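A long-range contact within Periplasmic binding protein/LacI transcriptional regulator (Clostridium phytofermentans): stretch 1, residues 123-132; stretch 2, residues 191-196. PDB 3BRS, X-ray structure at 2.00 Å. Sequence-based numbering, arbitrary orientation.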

ATOM      1  N   VAL A 123     -11.638  14.919   3.088  1.00 35.52           N
ATOM      2  CA  VAL A 123     -13.029  14.402   3.135  1.00 34.54           C
ATOM      3  C   VAL A 123     -13.490  14.249   4.620  1.00 34.35           C
ATOM      4  O   VAL A 123     -14.590  14.645   4.973  1.00 34.45           O
ATOM      5  CB  VAL A 123     -13.120  13.017   2.367  1.00 32.33           C
ATOM      6  CG1 VAL A 123     -14.444  12.290   2.681  1.00 29.99           C
ATOM      7  CG2 VAL A 123     -12.942  13.205   0.840  1.00 24.56           C
ATOM      8  N   THR A 124     -12.612  13.668   5.459  1.00 33.54           N
ATOM      9  CA  THR A 124     -12.906  13.355   6.848  1.00 32.43           C
ATOM     10  C   THR A 124     -13.123  14.636   7.639  1.00 32.30           C
ATOM     11  O   THR A 124     -14.035  14.701   8.469  1.00 33.59           O
ATOM     12  CB  THR A 124     -11.830  12.468   7.528  1.00 32.51           C
ATOM     13  OG1 THR A 124     -11.559  11.284   6.745  1.00 34.40           O
ATOM     14  CG2 THR A 124     -12.349  11.990   8.861  1.00 38.37           C
ATOM     15  N   LYS A 125     -12.309  15.664   7.385  1.00 31.86           N
ATOM     16  CA  LYS A 125     -12.520  17.000   8.013  1.00 30.95           C
ATOM     17  C   LYS A 125     -13.899  17.495   7.711  1.00 30.72           C
ATOM     18  O   LYS A 125     -14.567  17.989   8.598  1.00 34.35           O
ATOM     19  CB  LYS A 125     -11.500  17.987   7.452  1.00 33.86           C
ATOM     20  CG  LYS A 125     -11.377  19.334   8.166  1.00 34.12           C
ATOM     21  CD  LYS A 125     -10.200  20.030   7.555  1.00 39.27           C
ATOM     22  CE  LYS A 125      -9.807  21.315   8.276  1.00 47.84           C
ATOM     23  NZ  LYS A 125      -8.902  22.132   7.372  1.00 50.30           N
ATOM     24  N   ASN A 126     -14.376  17.365   6.485  1.00 28.65           N
ATOM     25  CA  ASN A 126     -15.728  17.835   6.240  1.00 31.92           C
ATOM     26  C   ASN A 126     -16.792  16.982   6.994  1.00 36.58           C
ATOM     27  O   ASN A 126     -17.790  17.516   7.477  1.00 36.72           O
ATOM     28  CB  ASN A 126     -15.982  17.840   4.765  1.00 32.48           C
ATOM     29  CG  ASN A 126     -17.320  18.449   4.401  1.00 48.84           C
ATOM     30  OD1 ASN A 126     -17.667  19.562   4.812  1.00 43.78           O
ATOM     31  ND2 ASN A 126     -18.066  17.741   3.586  1.00 35.88           N
ATOM     32  N   LEU A 127     -16.576  15.667   7.128  1.00 37.87           N
ATOM     33  CA  LEU A 127     -17.567  14.845   7.869  1.00 39.16           C
ATOM     34  C   LEU A 127     -17.722  15.168   9.365  1.00 39.22           C
ATOM     35  O   LEU A 127     -18.821  15.134   9.913  1.00 39.43           O
ATOM     36  CB  LEU A 127     -17.294  13.350   7.687  1.00 39.04           C
ATOM     37  CG  LEU A 127     -17.387  12.838   6.260  1.00 46.93           C
ATOM     38  CD1 LEU A 127     -16.851  11.439   6.232  1.00 38.90           C
ATOM     39  CD2 LEU A 127     -18.822  12.911   5.740  1.00 40.35           C
ATOM     40  N   VAL A 128     -16.627  15.500  10.022  1.00 39.57           N
ATOM     41  CA  VAL A 128     -16.663  15.872  11.447  1.00 38.43           C
ATOM     42  C   VAL A 128     -16.711  17.434  11.677  1.00 42.15           C
ATOM     43  O   VAL A 128     -16.343  17.931  12.764  1.00 44.59           O
ATOM     44  CB  VAL A 128     -15.514  15.188  12.246  1.00 34.17           C
ATOM     45  CG1 VAL A 128     -15.455  13.731  11.917  1.00 26.08           C
ATOM     46  CG2 VAL A 128     -14.262  15.776  11.873  1.00 32.02           C
ATOM     47  N   ARG A 129     -17.204  18.169  10.664  1.00 43.03           N
ATOM     48  CA  ARG A 129     -17.396  19.627  10.693  1.00 43.64           C
ATOM     49  C   ARG A 129     -18.159  20.113  11.920  1.00 45.12           C
ATOM     50  O   ARG A 129     -17.828  21.148  12.512  1.00 45.23           O
ATOM     51  CB  ARG A 129     -18.255  20.057   9.498  1.00 43.34           C
ATOM     52  CG  ARG A 129     -17.555  20.818   8.461  1.00 54.48           C
ATOM     53  CD  ARG A 129     -18.573  21.444   7.500  1.00 56.18           C
ATOM     54  NE  ARG A 129     -19.809  20.659   7.406  1.00 59.86           N
ATOM     55  CZ  ARG A 129     -20.848  20.967   6.620  1.00 65.46           C
ATOM     56  NH1 ARG A 129     -21.934  20.183   6.615  1.00 62.40           N
ATOM     57  NH2 ARG A 129     -20.811  22.051   5.827  1.00 65.80           N
ATOM     58  N   LYS A 130     -19.251  19.433  12.235  1.00 45.77           N
ATOM     59  CA  LYS A 130     -20.097  19.875  13.338  1.00 47.33           C
ATOM     60  C   LYS A 130     -19.627  19.142  14.569  1.00 46.12           C
ATOM     61  O   LYS A 130     -19.505  19.727  15.636  1.00 45.35           O
ATOM     62  CB  LYS A 130     -21.586  19.587  13.094  1.00 48.05           C
ATOM     63  CG  LYS A 130     -22.235  20.261  11.913  1.00 76.09           C
ATOM     64  CD  LYS A 130     -23.761  20.184  12.083  1.00 56.99           C
ATOM     65  CE  LYS A 130     -24.371  21.412  12.848  1.00 82.35           C
ATOM     66  NZ  LYS A 130     -24.622  21.287  14.349  1.00 57.19           N
ATOM     67  N   SER A 131     -19.375  17.847  14.401  1.00 46.22           N
ATOM     68  CA  SER A 131     -18.918  16.995  15.487  1.00 46.36           C
ATOM     69  C   SER A 131     -18.641  15.605  14.985  1.00 44.73           C
ATOM     70  O   SER A 131     -18.922  15.276  13.841  1.00 43.68           O
ATOM     71  CB  SER A 131     -19.982  16.891  16.600  1.00 48.72           C
ATOM     72  OG  SER A 131     -21.299  16.595  16.114  1.00 45.06           O
ATOM     73  N   GLY A 132     -18.149  14.785  15.902  1.00 42.89           N
ATOM     74  CA  GLY A 132     -17.761  13.411  15.639  1.00 40.26           C
ATOM     75  C   GLY A 132     -16.283  13.372  15.939  1.00 36.41           C
ATOM     76  O   GLY A 132     -15.614  14.406  15.880  1.00 34.97           O
ATOM     77  N   ILE A 191     -16.918   8.127  18.165  1.00 32.31           N
ATOM     78  CA  ILE A 191     -16.392   8.016  16.781  1.00 29.68           C
ATOM     79  C   ILE A 191     -17.574   7.943  15.766  1.00 30.02           C
ATOM     80  O   ILE A 191     -18.432   7.102  15.851  1.00 32.34           O
ATOM     81  CB  ILE A 191     -15.465   6.792  16.654  1.00 30.44           C
ATOM     82  CG1 ILE A 191     -14.071   7.037  17.308  1.00 30.80           C
ATOM     83  CG2 ILE A 191     -15.373   6.323  15.236  1.00 24.62           C
ATOM     84  CD1 ILE A 191     -13.288   5.748  17.581  1.00 28.27           C
ATOM     85  N   SER A 192     -17.609   8.830  14.797  1.00 29.88           N
ATOM     86  CA  SER A 192     -18.657   8.890  13.817  1.00 29.55           C
ATOM     87  C   SER A 192     -18.059   8.640  12.421  1.00 30.74           C
ATOM     88  O   SER A 192     -18.800   8.635  11.426  1.00 30.97           O
ATOM     89  CB  SER A 192     -19.202  10.312  13.812  1.00 31.47           C
ATOM     90  OG  SER A 192     -18.132  11.199  13.454  1.00 35.54           O
ATOM     91  N   VAL A 193     -16.724   8.509  12.344  1.00 29.26           N
ATOM     92  CA  VAL A 193     -16.001   8.247  11.086  1.00 26.13           C
ATOM     93  C   VAL A 193     -14.871   7.298  11.413  1.00 25.39           C
ATOM     94  O   VAL A 193     -14.025   7.602  12.258  1.00 27.56           O
ATOM     95  CB  VAL A 193     -15.353   9.520  10.404  1.00 27.47           C
ATOM     96  CG1 VAL A 193     -14.895   9.161   9.005  1.00 26.78           C
ATOM     97  CG2 VAL A 193     -16.318  10.688  10.205  1.00 26.81           C
ATOM     98  N   MET A 194     -14.886   6.147  10.759  1.00 25.65           N
ATOM     99  CA  MET A 194     -13.745   5.273  10.688  1.00 26.89           C
ATOM    100  C   MET A 194     -12.888   5.418   9.405  1.00 27.85           C
ATOM    101  O   MET A 194     -13.397   5.564   8.254  1.00 26.39           O
ATOM    102  CB  MET A 194     -14.198   3.807  10.899  1.00 25.97           C
ATOM    103  CG  MET A 194     -14.695   3.586  12.327  1.00 20.72           C
ATOM    104  SD  MET A 194     -13.345   3.314  13.618  1.00 24.59           S
ATOM    105  CE  MET A 194     -12.117   2.364  12.817  1.00 25.88           C
ATOM    106  N   VAL A 195     -11.561   5.406   9.592  1.00 27.84           N
ATOM    107  CA  VAL A 195     -10.658   5.443   8.391  1.00 29.14           C
ATOM    108  C   VAL A 195      -9.885   4.147   8.236  1.00 30.72           C
ATOM    109  O   VAL A 195      -9.191   3.717   9.163  1.00 34.47           O
ATOM    110  CB  VAL A 195      -9.687   6.628   8.500  1.00 27.58           C
ATOM    111  CG1 VAL A 195      -8.895   6.800   7.229  1.00 21.77           C
ATOM    112  CG2 VAL A 195     -10.467   7.889   8.803  1.00 25.93           C
ATOM    113  N   GLY A 196      -9.981   3.487   7.095  1.00 28.80           N
ATOM    114  CA  GLY A 196      -9.118   2.289   6.825  1.00 21.80           C
ATOM    115  C   GLY A 196      -8.087   2.703   5.797  1.00 24.21           C
ATOM    116  O   GLY A 196      -8.431   3.192   4.708  1.00 23.94           O
TER

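The end of a helix (Val-123 to Leu-127) and the loop that follows it pack against a strand (Ile-191 to Gly-196) in a small contact that buries 246 Å², both sides summed. Helix and strand run nearly antiparallel, with 171° between their N-to-C directions and axes 9.5 Å apart at closest approach. No hydrogen bond or salt bridge crosses between them; side-chain packing carries the contact, with the loop backbone coming close at one end.

Val-193 is the centre, with 72 Å² covered by the other stretch, the largest share of any residue here. Its CA-to-CB bond points toward the helix, and with chi1 at -169° (t) both methyls face stretch 1. Val-193 CG1 lies 3.8 Å from Thr-124 CG2, and Val-193 CG2 lies 3.8 Å from Leu-127 CB and 3.6 Å from Val-128 CG1. A short, branched side chain suits this place: it spreads methyl groups over three residues without needing a long reach. The spacing of Thr-124, Leu-127 and Val-128, three and four residues apart, brings them to one side of the helix end, and the backbone hydrogen bond from Val-128 N to Thr-124 O (3.1 Å) keeps that last turn closed. Val-128 is already the first residue to leave helical phi/psi, and its CA-to-CB bond points sideways, yet CG1 still meets Val-193.

Thr-124, with 38 Å² covered, is buried and points toward the strand. Its rotamer (chi1 -52°, m) places the methyl CG2 against Val-193, and OG1 lies 4.1 Å from Val-195 CG2, a van der Waals approach to a methyl. The hydroxyl is not left unsatisfied by this apolar neighbour, because OG1 is hydrogen-bonded elsewhere in the structure. Threonine thus supplies a methyl for the packing while its polar atom is paired. Val-195, two residues beyond Val-193, also points toward the helix, in the usual alternation of a strand; Met-194 between them points away and makes no contact, as does Ile-191.

Ser-192, with 35 Å² covered, departs from that alternation: it too points toward stretch 1, and its phi/psi of -118/-4° is unusual for a strand. Its OG (chi1 61°, p) lies 3.1 Å from Gly-132 CA and 4.0 Å from Val-128 CG1, and is hydrogen-bonded to a residue just outside the stretches. A small side chain fits where the loop backbone comes this near; the CA atoms of Gly-132 and Ser-192 are 5.0 Å apart. Gly-132 is suited on two counts. An ideal CB would point toward the strand and sit 1.9 Å from Ser-192 OG, a clash, and at phi/psi 118/154° it would also be jammed against the carbonyl O of Ser-131. Lys-125, Asn-126, Arg-129 and Lys-130 take no part, their side chains all remaining at least 9.0 Å from the strand.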